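Local atomic coordinates of N-acetylneuraminate lyase (Fusobacterium nucleatum subsp. nucleatum ATCC 25586, PDB entry 5ZKA), a protein that belongs to the dihydrodipicolinate synthetase family of enzymes, which are built on a TIM barrel of parallel strands surrounded by helices. Residues A[29-34]-A[279-284]; A[101-106]-A[137-142]; A[78-83]-A[112-117]. All coordinates share one frame; numbering follows the deposited sequence.

Interaction 1: residues A[29-34]-A[279-284]; sequences YNEDGS and AGYCRK
A single antiparallel bridge ties loop 29-34, which leads from strand 20-24 of the TIM barrel to helix 37-49, to loop 279-284, which runs between helices 264-274 and 291-304 near the C terminus. Tyr29 and Tyr281 are a hydrogen-bonded pair: Tyr281 N donates to Tyr29 O at 2.8 Å in the carbonyl plane, while Tyr29 N gives a longer bond, 3.2 Å, to a lone pair of Tyr281 O.

Beyond the bridge a type I turn from Asn30 to Gly33 curls loop 29-34, and its polar side chains bond to one another. Asn30 ND2 reaches Ser34 OG at 3.0 Å along an almost straight N-H (174°). Asp32 OD1 is gripped twice, by Ser34 OG through the syn lone pair and by Ser34 N from above the carboxylate plane, the latter bond making an Asx turn.

Arg283 adds a side-chain hydrogen bond across the contact. Folded at chi2 and chi3, its chain brings NH1 to 2.8 Å from Gly33 O in a bent bond, with the donor above the carbonyl plane. Glu72 forms a salt bridge with the same NH1, so this nitrogen has both a carbonyl and a carboxylate partner.

Aromatic rings make further contacts. Arg283 CG lies over the centre of the Tyr29 ring, 3.7 Å from the centroid and 8° off the normal, a CH-pi contact. The aliphatic CG, not the guanidinium, covers this face, and the guanidinium beyond it is turned 81° from the ring plane. Tyr281 O sits at the edge of the Tyr29 ring, whose hydroxyl bonds to Gly63 O. The Tyr281 ring runs beside the Glu31 side chain, both pointing the same way, and Glu31 CG comes within 3.5 Å of Tyr281 CE2.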
ATOM      1  N   TYR A  29     -30.001 -10.772   9.963  1.00 30.87           N
ATOM      2  CA  TYR A  29     -30.691 -10.544  11.220  1.00 29.74           C
ATOM      3  C   TYR A  29     -32.126 -10.127  10.942  1.00 30.93           C
ATOM      4  O   TYR A  29     -32.414  -9.498   9.922  1.00 35.46           O
ATOM      5  CB  TYR A  29     -29.976  -9.469  12.056  1.00 30.93           C
ATOM      6  CG  TYR A  29     -28.564  -9.861  12.420  1.00 28.90           C
ATOM      7  CD1 TYR A  29     -28.314 -10.713  13.498  1.00 28.32           C
ATOM      8  CD2 TYR A  29     -27.480  -9.401  11.676  1.00 31.37           C
ATOM      9  CE1 TYR A  29     -27.011 -11.097  13.828  1.00 28.02           C
ATOM     10  CE2 TYR A  29     -26.171  -9.771  12.000  1.00 30.11           C
ATOM     11  CZ  TYR A  29     -25.945 -10.617  13.076  1.00 31.42           C
ATOM     12  OH  TYR A  29     -24.655 -10.985  13.385  1.00 34.11           O
ATOM     13  N   ASN A  30     -33.028 -10.506  11.845  1.00 32.18           N
ATOM     14  CA  ASN A  30     -34.407 -10.055  11.766  1.00 37.08           C
ATOM     15  C   ASN A  30     -34.507  -8.619  12.278  1.00 41.78           C
ATOM     16  O   ASN A  30     -33.520  -8.022  12.727  1.00 38.00           O
ATOM     17  CB  ASN A  30     -35.317 -10.993  12.556  1.00 37.54           C
ATOM     18  CG  ASN A  30     -35.314 -12.402  12.001  1.00 45.29           C
ATOM     19  OD1 ASN A  30     -35.484 -12.598  10.798  1.00 45.32           O
ATOM     20  ND2 ASN A  30     -35.121 -13.391  12.873  1.00 42.87           N
ATOM     21  N   GLU A  31     -35.720  -8.060  12.217  1.00 44.23           N
ATOM     22  CA  GLU A  31     -35.928  -6.683  12.662  1.00 47.44           C
ATOM     23  C   GLU A  31     -35.495  -6.494  14.113  1.00 48.08           C
ATOM     24  O   GLU A  31     -34.872  -5.480  14.456  1.00 47.82           O
ATOM     25  CB  GLU A  31     -37.396  -6.293  12.485  1.00 55.15           C
ATOM     26  CG  GLU A  31     -37.786  -5.949  11.055  1.00 70.16           C
ATOM     27  CD  GLU A  31     -39.193  -6.412  10.709  1.00 83.52           C
ATOM     28  OE1 GLU A  31     -39.419  -6.836   9.552  1.00 82.61           O
ATOM     29  OE2 GLU A  31     -40.071  -6.358  11.599  1.00 88.44           O
ATOM     30  N   ASP A  32     -35.797  -7.465  14.976  1.00 39.88           N
ATOM     31  CA  ASP A  32     -35.463  -7.362  16.393  1.00 42.12           C
ATOM     32  C   ASP A  32     -34.016  -7.751  16.694  1.00 39.08           C
ATOM     33  O   ASP A  32     -33.661  -7.892  17.872  1.00 43.09           O
ATOM     34  CB  ASP A  32     -36.430  -8.215  17.222  1.00 48.13           C
ATOM     35  CG  ASP A  32     -36.223  -9.718  17.028  1.00 53.53           C
ATOM     36  OD1 ASP A  32     -35.630 -10.126  16.009  1.00 50.48           O
ATOM     37  OD2 ASP A  32     -36.667 -10.496  17.899  1.00 58.36           O
ATOM     38  N   GLY A  33     -33.178  -7.916  15.663  1.00 39.02           N
ATOM     39  CA  GLY A  33     -31.791  -8.290  15.848  1.00 38.17           C
ATOM     40  C   GLY A  33     -31.521  -9.775  15.988  1.00 37.94           C
ATOM     41  O   GLY A  33     -30.351 -10.172  16.000  1.00 37.06           O
ATOM     42  N   SER A  34     -32.549 -10.613  16.094  1.00 36.52           N
ATOM     43  CA  SER A  34     -32.304 -12.041  16.217  1.00 36.94           C
ATOM     44  C   SER A  34     -31.811 -12.609  14.886  1.00 38.34           C
ATOM     45  O   SER A  34     -32.019 -12.031  13.816  1.00 37.94           O
ATOM     46  CB  SER A  34     -33.570 -12.771  16.681  1.00 40.89           C
ATOM     47  OG  SER A  34     -34.596 -12.633  15.719  1.00 38.91           O
ATOM     48  N   ALA A 279     -30.760 -12.189   2.698  1.00 31.37           N
ATOM     49  CA  ALA A 279     -29.700 -11.633   3.534  1.00 29.89           C
ATOM     50  C   ALA A 279     -30.208 -10.767   4.687  1.00 35.17           C
ATOM     51  O   ALA A 279     -29.384 -10.209   5.424  1.00 35.44           O
ATOM     52  CB  ALA A 279     -28.726 -10.823   2.679  1.00 30.70           C
ATOM     53  N   GLY A 280     -31.521 -10.634   4.867  1.00 37.45           N
ATOM     54  CA  GLY A 280     -32.044 -10.021   6.091  1.00 37.45           C
ATOM     55  C   GLY A 280     -31.636  -8.565   6.288  1.00 39.69           C
ATOM     56  O   GLY A 280     -31.348  -7.831   5.336  1.00 36.03           O
ATOM     57  N   TYR A 281     -31.615  -8.144   7.553  1.00 37.00           N
ATOM     58  CA  TYR A 281     -31.314  -6.776   7.958  1.00 35.50           C
ATOM     59  C   TYR A 281     -29.969  -6.717   8.664  1.00 33.27           C
ATOM     60  O   TYR A 281     -29.373  -7.739   9.007  1.00 30.80           O
ATOM     61  CB  TYR A 281     -32.398  -6.217   8.891  1.00 37.84           C
ATOM     62  CG  TYR A 281     -33.793  -6.257   8.306  1.00 42.19           C
ATOM     63  CD1 TYR A 281     -34.156  -5.408   7.265  1.00 49.71           C
ATOM     64  CD2 TYR A 281     -34.737  -7.147   8.783  1.00 43.10           C
ATOM     65  CE1 TYR A 281     -35.429  -5.447   6.721  1.00 52.24           C
ATOM     66  CE2 TYR A 281     -36.011  -7.191   8.244  1.00 50.42           C
ATOM     67  CZ  TYR A 281     -36.349  -6.340   7.214  1.00 54.45           C
ATOM     68  OH  TYR A 281     -37.617  -6.383   6.682  1.00 58.49           O
ATOM     69  N   CYS A 282     -29.490  -5.491   8.875  1.00 36.02           N
ATOM     70  CA  CYS A 282     -28.316  -5.259   9.699  1.00 32.23           C
ATOM     71  C   CYS A 282     -28.746  -5.012  11.139  1.00 25.75           C
ATOM     72  O   CYS A 282     -29.893  -4.650  11.410  1.00 35.96           O
ATOM     73  CB  CYS A 282     -27.516  -4.061   9.190  1.00 37.68           C
ATOM     74  SG  CYS A 282     -26.761  -4.306   7.563  1.00 40.60           S
ATOM     75  N   ARG A 283     -27.797  -5.183  12.063  1.00 30.37           N
ATOM     76  CA  ARG A 283     -28.085  -4.949  13.479  1.00 31.54           C
ATOM     77  C   ARG A 283     -28.237  -3.453  13.739  1.00 32.67           C
ATOM     78  O   ARG A 283     -27.421  -2.653  13.272  1.00 37.15           O
ATOM     79  CB  ARG A 283     -26.963  -5.521  14.351  1.00 32.94           C
ATOM     80  CG  ARG A 283     -27.013  -7.037  14.572  1.00 37.31           C
ATOM     81  CD  ARG A 283     -28.200  -7.441  15.452  1.00 30.27           C
ATOM     82  NE  ARG A 283     -28.005  -7.015  16.842  1.00 28.36           N
ATOM     83  CZ  ARG A 283     -28.099  -7.808  17.906  1.00 34.12           C
ATOM     84  NH1 ARG A 283     -28.433  -9.088  17.767  1.00 35.02           N
ATOM     85  NH2 ARG A 283     -27.886  -7.310  19.120  1.00 35.11           N
ATOM     86  N   LYS A 284     -29.271  -3.068  14.485  1.00 33.56           N
ATOM     87  CA  LYS A 284     -29.358  -1.679  14.904  1.00 35.32           C
ATOM     88  C   LYS A 284     -28.130  -1.334  15.746  1.00 38.75           C
ATOM     89  O   LYS A 284     -27.612  -2.187  16.470  1.00 37.96           O
ATOM     90  CB  LYS A 284     -30.633  -1.428  15.695  1.00 35.33           C
ATOM     91  CG  LYS A 284     -31.882  -1.440  14.837  1.00 38.35           C
ATOM     92  CD  LYS A 284     -33.117  -1.308  15.683  1.00 43.98           C
ATOM     93  CE  LYS A 284     -34.300  -1.968  15.002  1.00 59.14           C
ATOM     94  NZ  LYS A 284     -35.502  -1.948  15.874  1.00 66.30           N
TER

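Interaction 2: residues A[101-106]-A[137-142]; sequences EAVELG and ETIVRE
Helical segments 101-106 and 137-142 run in roughly the same direction, their axes 9.4 Å apart at closest approach and crossing at -32°. The backbones come nearest at Val103 and Ile139, whose CA atoms are 5.4 Å apart.

Apolar contacts carry the interface. Val103 does most of the work, with each of its methyls serving a different neighbour. CG1, anti to the backbone N (chi1 166°), meets Glu142 CB at 3.7 Å; the glutamate takes part through CB, the two side chains crossing obliquely. CG2, anti to the carbonyl carbon, touches Thr138 CG2 at 4.1 Å, with the side chains nearly at right angles, and lies 4.4 Å from Ile139 CG1. One residue earlier, the methyl of Ala102 points toward the other helix and meets Ile139 CD1, the tip of the isoleucine chain, at 3.8 Å.

These helices, 99-112 and 129-143, are successive members of the outer layer of the TIM barrel, linked in sequence through strand 117-120. Ile139 fits that layering: besides Ala102 it touches Leu117 and Ala119 of this strand and Met147 of strand 147-150, joining the helix-helix seam to the wall of the barrel.

Polar groups lie around the apolar contact. On helix 129-143, Thr138 OG1 is bonded to Asp134 O, one turn back, and also receives a weak bond of 3.1 Å from Arg141 NH2; the Arg141 guanidinium lies with one face over Thr138 CA. On helix 99-112, Glu101 and Glu104 form salt bridges to Lys73 and Lys74 of helix 70-84. Glu142 OE1 and Lys107 NZ of helix 99-112 form a long, weak ion pair.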
ATOM      1  N   GLU A 101     -14.690 -14.040  27.774  1.00 32.59           N
ATOM      2  CA  GLU A 101     -15.590 -14.392  26.678  1.00 33.34           C
ATOM      3  C   GLU A 101     -14.826 -15.048  25.536  1.00 33.81           C
ATOM      4  O   GLU A 101     -15.304 -16.019  24.935  1.00 35.17           O
ATOM      5  CB  GLU A 101     -16.332 -13.152  26.165  1.00 32.15           C
ATOM      6  CG  GLU A 101     -17.362 -13.472  25.064  1.00 33.36           C
ATOM      7  CD  GLU A 101     -17.867 -12.242  24.324  1.00 37.69           C
ATOM      8  OE1 GLU A 101     -17.205 -11.180  24.393  1.00 36.06           O
ATOM      9  OE2 GLU A 101     -18.932 -12.346  23.668  1.00 41.27           O
ATOM     10  N   ALA A 102     -13.638 -14.522  25.225  1.00 31.54           N
ATOM     11  CA  ALA A 102     -12.844 -15.051  24.121  1.00 30.68           C
ATOM     12  C   ALA A 102     -12.469 -16.508  24.365  1.00 33.34           C
ATOM     13  O   ALA A 102     -12.524 -17.337  23.446  1.00 31.03           O
ATOM     14  CB  ALA A 102     -11.591 -14.188  23.924  1.00 29.14           C
ATOM     15  N   VAL A 103     -12.099 -16.843  25.600  1.00 28.82           N
ATOM     16  CA  VAL A 103     -11.762 -18.227  25.925  1.00 28.54           C
ATOM     17  C   VAL A 103     -13.007 -19.107  25.882  1.00 33.51           C
ATOM     18  O   VAL A 103     -12.975 -20.227  25.357  1.00 37.04           O
ATOM     19  CB  VAL A 103     -11.067 -18.292  27.297  1.00 32.12           C
ATOM     20  CG1 VAL A 103     -11.030 -19.732  27.808  1.00 34.20           C
ATOM     21  CG2 VAL A 103      -9.652 -17.679  27.225  1.00 32.32           C
ATOM     22  N   GLU A 104     -14.118 -18.620  26.442  1.00 29.71           N
ATOM     23  CA  GLU A 104     -15.369 -19.370  26.410  1.00 31.56           C
ATOM     24  C   GLU A 104     -15.786 -19.686  24.978  1.00 32.66           C
ATOM     25  O   GLU A 104     -16.138 -20.829  24.653  1.00 32.82           O
ATOM     26  CB  GLU A 104     -16.461 -18.572  27.120  1.00 37.25           C
ATOM     27  CG  GLU A 104     -17.831 -19.232  27.090  1.00 42.43           C
ATOM     28  CD  GLU A 104     -18.900 -18.377  27.742  1.00 53.25           C
ATOM     29  OE1 GLU A 104     -18.556 -17.568  28.630  1.00 62.64           O
ATOM     30  OE2 GLU A 104     -20.086 -18.515  27.374  1.00 59.43           O
ATOM     31  N   LEU A 105     -15.779 -18.675  24.111  1.00 28.74           N
ATOM     32  CA  LEU A 105     -16.139 -18.896  22.711  1.00 29.92           C
ATOM     33  C   LEU A 105     -15.128 -19.799  22.014  1.00 33.60           C
ATOM     34  O   LEU A 105     -15.499 -20.628  21.172  1.00 33.22           O
ATOM     35  CB  LEU A 105     -16.241 -17.557  21.985  1.00 32.90           C
ATOM     36  CG  LEU A 105     -17.416 -16.636  22.310  1.00 33.59           C
ATOM     37  CD1 LEU A 105     -17.129 -15.259  21.702  1.00 30.76           C
ATOM     38  CD2 LEU A 105     -18.704 -17.193  21.744  1.00 33.79           C
ATOM     39  N   GLY A 106     -13.843 -19.635  22.330  1.00 29.00           N
ATOM     40  CA  GLY A 106     -12.826 -20.469  21.709  1.00 29.58           C
ATOM     41  C   GLY A 106     -12.968 -21.934  22.079  1.00 30.43           C
ATOM     42  O   GLY A 106     -12.826 -22.818  21.230  1.00 32.66           O
ATOM     43  N   GLU A 137      -1.786 -15.697  23.881  1.00 30.41           N
ATOM     44  CA  GLU A 137      -1.260 -16.950  24.405  1.00 33.55           C
ATOM     45  C   GLU A 137      -2.280 -17.648  25.284  1.00 35.29           C
ATOM     46  O   GLU A 137      -2.322 -18.883  25.316  1.00 34.41           O
ATOM     47  CB  GLU A 137       0.038 -16.698  25.177  1.00 40.03           C
ATOM     48  CG  GLU A 137       1.075 -15.952  24.355  1.00 50.16           C
ATOM     49  CD  GLU A 137       2.425 -16.623  24.349  1.00 56.25           C
ATOM     50  OE1 GLU A 137       3.264 -16.278  25.209  1.00 58.71           O
ATOM     51  OE2 GLU A 137       2.647 -17.487  23.474  1.00 54.78           O
ATOM     52  N   THR A 138      -3.106 -16.875  25.996  1.00 31.96           N
ATOM     53  CA  THR A 138      -4.112 -17.471  26.867  1.00 33.89           C
ATOM     54  C   THR A 138      -5.190 -18.180  26.054  1.00 33.02           C
ATOM     55  O   THR A 138      -5.597 -19.298  26.389  1.00 30.62           O
ATOM     56  CB  THR A 138      -4.729 -16.398  27.771  1.00 34.65           C
ATOM     57  OG1 THR A 138      -3.731 -15.875  28.664  1.00 32.52           O
ATOM     58  CG2 THR A 138      -5.894 -16.960  28.575  1.00 32.77           C
ATOM     59  N   ILE A 139      -5.668 -17.551  24.980  1.00 28.87           N
ATOM     60  CA  ILE A 139      -6.675 -18.218  24.162  1.00 30.25           C
ATOM     61  C   ILE A 139      -6.117 -19.514  23.593  1.00 29.52           C
ATOM     62  O   ILE A 139      -6.799 -20.547  23.577  1.00 32.85           O
ATOM     63  CB  ILE A 139      -7.185 -17.280  23.052  1.00 28.43           C
ATOM     64  CG1 ILE A 139      -7.761 -15.997  23.665  1.00 29.19           C
ATOM     65  CG2 ILE A 139      -8.232 -18.004  22.199  1.00 34.93           C
ATOM     66  CD1 ILE A 139      -8.029 -14.875  22.646  1.00 32.37           C
ATOM     67  N   VAL A 140      -4.873 -19.482  23.109  1.00 33.60           N
ATOM     68  CA  VAL A 140      -4.261 -20.684  22.540  1.00 32.98           C
ATOM     69  C   VAL A 140      -4.115 -21.757  23.611  1.00 32.75           C
ATOM     70  O   VAL A 140      -4.543 -22.906  23.435  1.00 33.88           O
ATOM     71  CB  VAL A 140      -2.906 -20.336  21.898  1.00 33.24           C
ATOM     72  CG1 VAL A 140      -2.147 -21.598  21.526  1.00 32.92           C
ATOM     73  CG2 VAL A 140      -3.114 -19.440  20.682  1.00 33.45           C
ATOM     74  N   ARG A 141      -3.535 -21.381  24.751  1.00 29.08           N
ATOM     75  CA  ARG A 141      -3.327 -22.319  25.855  1.00 32.70           C
ATOM     76  C   ARG A 141      -4.633 -22.967  26.304  1.00 36.59           C
ATOM     77  O   ARG A 141      -4.698 -24.184  26.523  1.00 38.67           O
ATOM     78  CB  ARG A 141      -2.668 -21.579  27.014  1.00 33.06           C
ATOM     79  CG  ARG A 141      -2.382 -22.423  28.216  1.00 39.89           C
ATOM     80  CD  ARG A 141      -1.530 -21.650  29.211  1.00 44.64           C
ATOM     81  NE  ARG A 141      -2.261 -20.544  29.830  1.00 48.06           N
ATOM     82  CZ  ARG A 141      -1.983 -19.257  29.626  1.00 49.15           C
ATOM     83  NH1 ARG A 141      -0.989 -18.911  28.822  1.00 38.71           N
ATOM     84  NH2 ARG A 141      -2.693 -18.319  30.237  1.00 53.83           N
ATOM     85  N   GLU A 142      -5.685 -22.168  26.461  1.00 37.23           N
ATOM     86  CA  GLU A 142      -6.921 -22.677  27.039  1.00 38.91           C
ATOM     87  C   GLU A 142      -7.759 -23.477  26.045  1.00 39.87           C
ATOM     88  O   GLU A 142      -8.599 -24.277  26.474  1.00 41.64           O
ATOM     89  CB  GLU A 142      -7.743 -21.516  27.602  1.00 38.85           C
ATOM     90  CG  GLU A 142      -7.093 -20.820  28.792  1.00 43.11           C
ATOM     91  CD  GLU A 142      -7.117 -21.680  30.057  1.00 56.45           C
ATOM     92  OE1 GLU A 142      -8.185 -22.244  30.382  1.00 60.39           O
ATOM     93  OE2 GLU A 142      -6.066 -21.790  30.726  1.00 59.45           O
TER

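Interaction 3: residues A[78-83]-A[112-117]; sequences EIAIDE and LGYKCL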
ATOM      1  N   GLU A  78     -22.630 -22.404  15.451  1.00 30.57           N
ATOM      2  CA  GLU A  78     -23.280 -23.713  15.303  1.00 32.90           C
ATOM      3  C   GLU A  78     -23.814 -23.919  13.892  1.00 38.48           C
ATOM      4  O   GLU A  78     -23.606 -24.973  13.277  1.00 36.45           O
ATOM      5  CB  GLU A  78     -24.448 -23.869  16.276  1.00 42.57           C
ATOM      6  CG  GLU A  78     -24.165 -23.682  17.716  1.00 57.45           C
ATOM      7  CD  GLU A  78     -25.443 -23.720  18.532  1.00 64.43           C
ATOM      8  OE1 GLU A  78     -26.423 -24.359  18.075  1.00 56.26           O
ATOM      9  OE2 GLU A  78     -25.472 -23.097  19.618  1.00 70.59           O
ATOM     10  N   ILE A  79     -24.582 -22.951  13.402  1.00 38.23           N
ATOM     11  CA  ILE A  79     -25.196 -23.076  12.085  1.00 36.85           C
ATOM     12  C   ILE A  79     -24.124 -23.165  11.006  1.00 35.61           C
ATOM     13  O   ILE A  79     -24.189 -24.015  10.111  1.00 34.79           O
ATOM     14  CB  ILE A  79     -26.160 -21.900  11.841  1.00 38.87           C
ATOM     15  CG1 ILE A  79     -27.326 -21.978  12.833  1.00 37.22           C
ATOM     16  CG2 ILE A  79     -26.675 -21.886  10.391  1.00 35.88           C
ATOM     17  CD1 ILE A  79     -28.023 -20.648  13.051  1.00 41.83           C
ATOM     18  N   ALA A  80     -23.102 -22.306  11.095  1.00 33.55           N
ATOM     19  CA  ALA A  80     -22.106 -22.240  10.028  1.00 30.50           C
ATOM     20  C   ALA A  80     -21.428 -23.589   9.813  1.00 35.83           C
ATOM     21  O   ALA A  80     -21.333 -24.069   8.677  1.00 34.58           O
ATOM     22  CB  ALA A  80     -21.071 -21.152  10.331  1.00 29.00           C
ATOM     23  N   ILE A  81     -20.964 -24.230  10.893  1.00 34.46           N
ATOM     24  CA  ILE A  81     -20.269 -25.501  10.704  1.00 34.28           C
ATOM     25  C   ILE A  81     -21.253 -26.631  10.389  1.00 38.24           C
ATOM     26  O   ILE A  81     -20.894 -27.605   9.713  1.00 36.64           O
ATOM     27  CB  ILE A  81     -19.383 -25.818  11.923  1.00 36.75           C
ATOM     28  CG1 ILE A  81     -18.403 -26.947  11.587  1.00 38.73           C
ATOM     29  CG2 ILE A  81     -20.216 -26.158  13.153  1.00 36.75           C
ATOM     30  CD1 ILE A  81     -17.272 -27.075  12.578  1.00 39.32           C
ATOM     31  N   ASP A  82     -22.496 -26.533  10.859  1.00 33.01           N
ATOM     32  CA  ASP A  82     -23.481 -27.541  10.485  1.00 35.69           C
ATOM     33  C   ASP A  82     -23.793 -27.464   8.999  1.00 40.30           C
ATOM     34  O   ASP A  82     -23.935 -28.496   8.334  1.00 39.02           O
ATOM     35  CB  ASP A  82     -24.753 -27.367  11.305  1.00 41.86           C
ATOM     36  CG  ASP A  82     -25.820 -28.375  10.938  1.00 50.47           C
ATOM     37  OD1 ASP A  82     -25.647 -29.567  11.277  1.00 53.85           O
ATOM     38  OD2 ASP A  82     -26.828 -27.976  10.310  1.00 47.21           O
ATOM     39  N   GLU A  83     -23.889 -26.247   8.455  1.00 34.76           N
ATOM     40  CA  GLU A  83     -24.212 -26.094   7.042  1.00 41.25           C
ATOM     41  C   GLU A  83     -22.999 -26.341   6.151  1.00 42.88           C
ATOM     42  O   GLU A  83     -23.120 -26.982   5.098  1.00 40.64           O
ATOM     43  CB  GLU A  83     -24.775 -24.697   6.788  1.00 37.00           C
ATOM     44  CG  GLU A  83     -25.286 -24.502   5.374  1.00 32.35           C
ATOM     45  CD  GLU A  83     -26.462 -25.401   5.044  1.00 42.37           C
ATOM     46  OE1 GLU A  83     -27.294 -25.662   5.940  1.00 42.03           O
ATOM     47  OE2 GLU A  83     -26.564 -25.836   3.879  1.00 40.64           O
ATOM     48  N   LEU A 112     -17.147 -27.699  18.754  1.00 38.42           N
ATOM     49  CA  LEU A 112     -17.980 -27.865  17.563  1.00 40.51           C
ATOM     50  C   LEU A 112     -17.202 -28.458  16.397  1.00 40.01           C
ATOM     51  O   LEU A 112     -17.807 -29.054  15.505  1.00 39.97           O
ATOM     52  CB  LEU A 112     -18.586 -26.521  17.133  1.00 37.33           C
ATOM     53  CG  LEU A 112     -19.732 -25.899  17.943  1.00 37.09           C
ATOM     54  CD1 LEU A 112     -20.127 -24.562  17.344  1.00 37.94           C
ATOM     55  CD2 LEU A 112     -20.953 -26.808  18.056  1.00 34.08           C
ATOM     56  N   GLY A 113     -15.884 -28.298  16.372  1.00 38.19           N
ATOM     57  CA  GLY A 113     -15.089 -28.885  15.312  1.00 41.20           C
ATOM     58  C   GLY A 113     -14.321 -27.890  14.466  1.00 36.56           C
ATOM     59  O   GLY A 113     -13.692 -28.272  13.473  1.00 37.64           O
ATOM     60  N   TYR A 114     -14.363 -26.612  14.827  1.00 32.42           N
ATOM     61  CA  TYR A 114     -13.519 -25.634  14.154  1.00 36.92           C
ATOM     62  C   TYR A 114     -12.058 -25.930  14.462  1.00 36.28           C
ATOM     63  O   TYR A 114     -11.693 -26.225  15.603  1.00 35.80           O
ATOM     64  CB  TYR A 114     -13.863 -24.213  14.593  1.00 31.26           C
ATOM     65  CG  TYR A 114     -15.159 -23.646  14.045  1.00 30.80           C
ATOM     66  CD1 TYR A 114     -16.382 -23.968  14.631  1.00 33.65           C
ATOM     67  CD2 TYR A 114     -15.155 -22.761  12.965  1.00 30.93           C
ATOM     68  CE1 TYR A 114     -17.568 -23.446  14.149  1.00 33.53           C
ATOM     69  CE2 TYR A 114     -16.336 -22.224  12.481  1.00 30.40           C
ATOM     70  CZ  TYR A 114     -17.540 -22.570  13.076  1.00 28.27           C
ATOM     71  OH  TYR A 114     -18.721 -22.036  12.604  1.00 30.20           O
ATOM     72  N   LYS A 115     -11.218 -25.861  13.430  1.00 35.35           N
ATOM     73  CA  LYS A 115      -9.825 -26.271  13.532  1.00 35.60           C
ATOM     74  C   LYS A 115      -8.882 -25.084  13.486  1.00 35.21           C
ATOM     75  O   LYS A 115      -7.665 -25.268  13.407  1.00 34.90           O
ATOM     76  CB  LYS A 115      -9.480 -27.270  12.421  1.00 39.59           C
ATOM     77  CG  LYS A 115     -10.025 -28.675  12.677  1.00 46.27           C
ATOM     78  CD  LYS A 115      -9.587 -29.169  14.047  1.00 56.69           C
ATOM     79  CE  LYS A 115     -10.138 -30.554  14.362  1.00 65.84           C
ATOM     80  NZ  LYS A 115      -9.567 -31.611  13.477  1.00 69.45           N
ATOM     81  N   CYS A 116      -9.419 -23.870  13.529  1.00 30.72           N
ATOM     82  CA  CYS A 116      -8.579 -22.689  13.558  1.00 31.05           C
ATOM     83  C   CYS A 116      -9.401 -21.540  14.116  1.00 32.81           C
ATOM     84  O   CYS A 116     -10.572 -21.372  13.747  1.00 30.38           O
ATOM     85  CB  CYS A 116      -8.045 -22.344  12.164  1.00 30.98           C
ATOM     86  SG  CYS A 116      -6.819 -21.017  12.211  1.00 33.20           S
ATOM     87  N   LEU A 117      -8.783 -20.772  15.010  1.00 27.63           N
ATOM     88  CA  LEU A 117      -9.373 -19.592  15.622  1.00 26.64           C
ATOM     89  C   LEU A 117      -8.729 -18.342  15.051  1.00 25.80           C
ATOM     90  O   LEU A 117      -7.651 -18.386  14.458  1.00 27.25           O
ATOM     91  CB  LEU A 117      -9.171 -19.582  17.144  1.00 26.71           C
ATOM     92  CG  LEU A 117      -9.609 -20.794  17.965  1.00 29.82           C
ATOM     93  CD1 LEU A 117      -9.327 -20.539  19.455  1.00 26.31           C
ATOM     94  CD2 LEU A 117     -11.071 -21.061  17.735  1.00 31.21           C
TER
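Segment 78-83 is helical, whereas 112-117 leaves a helix through Gly113, whose positive phi of 119° and two bonds back into the last turn make a Schellman motif; the backbones stay well apart, with CA atoms 7.1 Å apart at Glu78 and Leu112 and 7.6 Å apart at Ile81 and Tyr114. Side chains therefore fill the gap, and Ile81 takes the largest share. With CG1 anti to the backbone N (chi1 -166°), its chain extends to place CD1 against the backbone at the helix end, 3.6 Å from Gly113 C.

The same methyl lies over one face of the Tyr114 ring, 4.2 Å from the centroid and 26° off the normal, which makes this a CH-pi contact displaced from the ring centre. The two side chains lie alongside each other, running in opposite senses. Accordingly, the root of the isoleucine meets the outer part of the ring, with CB 3.7 Å from Tyr114 CE1. Farther along, the phenol oxygen reaches the helix: Tyr114 OH is 3.4 Å from Ala80 CB and is hydrogen-bonded to Phe77 O. Its polar tip is thus satisfied within an otherwise largely apolar contact.

Leu112 approaches from another quarter. Its CD1 comes to 3.8 Å from Glu78 N, lying against the helix backbone, while the Glu78 side chain crosses it obliquely. The glutamate carboxylate has other partners, Arg75 through OE1 and Tyr108 through OE2.

Ile81 and Tyr114 also touch Leu90 of strand 89-93, which places this contact between helix 70-84 and the turn that returns the chain from helix 99-112 to strand 117-120. This is one of the helix-to-strand turns of the repeating beta-alpha units from which the TIM barrel of this family is built.

In the fold
From the N terminus, the chain leaves strand 20-24 through loop 29-34, whose partner, 279-284, comes 245 residues later. Interaction 1 therefore closes a long loop, bringing an early barrel loop to the one between helices 264-274 and 291-304, and both other contacts fall within that span. Interaction 3 closes a loop from 78-83 to 112-117 (29 residues between closest ends) and interaction 2 one from 101-106 to 137-142 (31 residues), so the two cross. Together they tie helices 70-84, 99-112 and 129-143 to the strands between them, touching where Ile139 CG2 meets Leu117 CD1 at 3.9 Å. Interaction 1 stands apart, its nearest atoms about 9 Å from interaction 3 and about 11 Å from interaction 2.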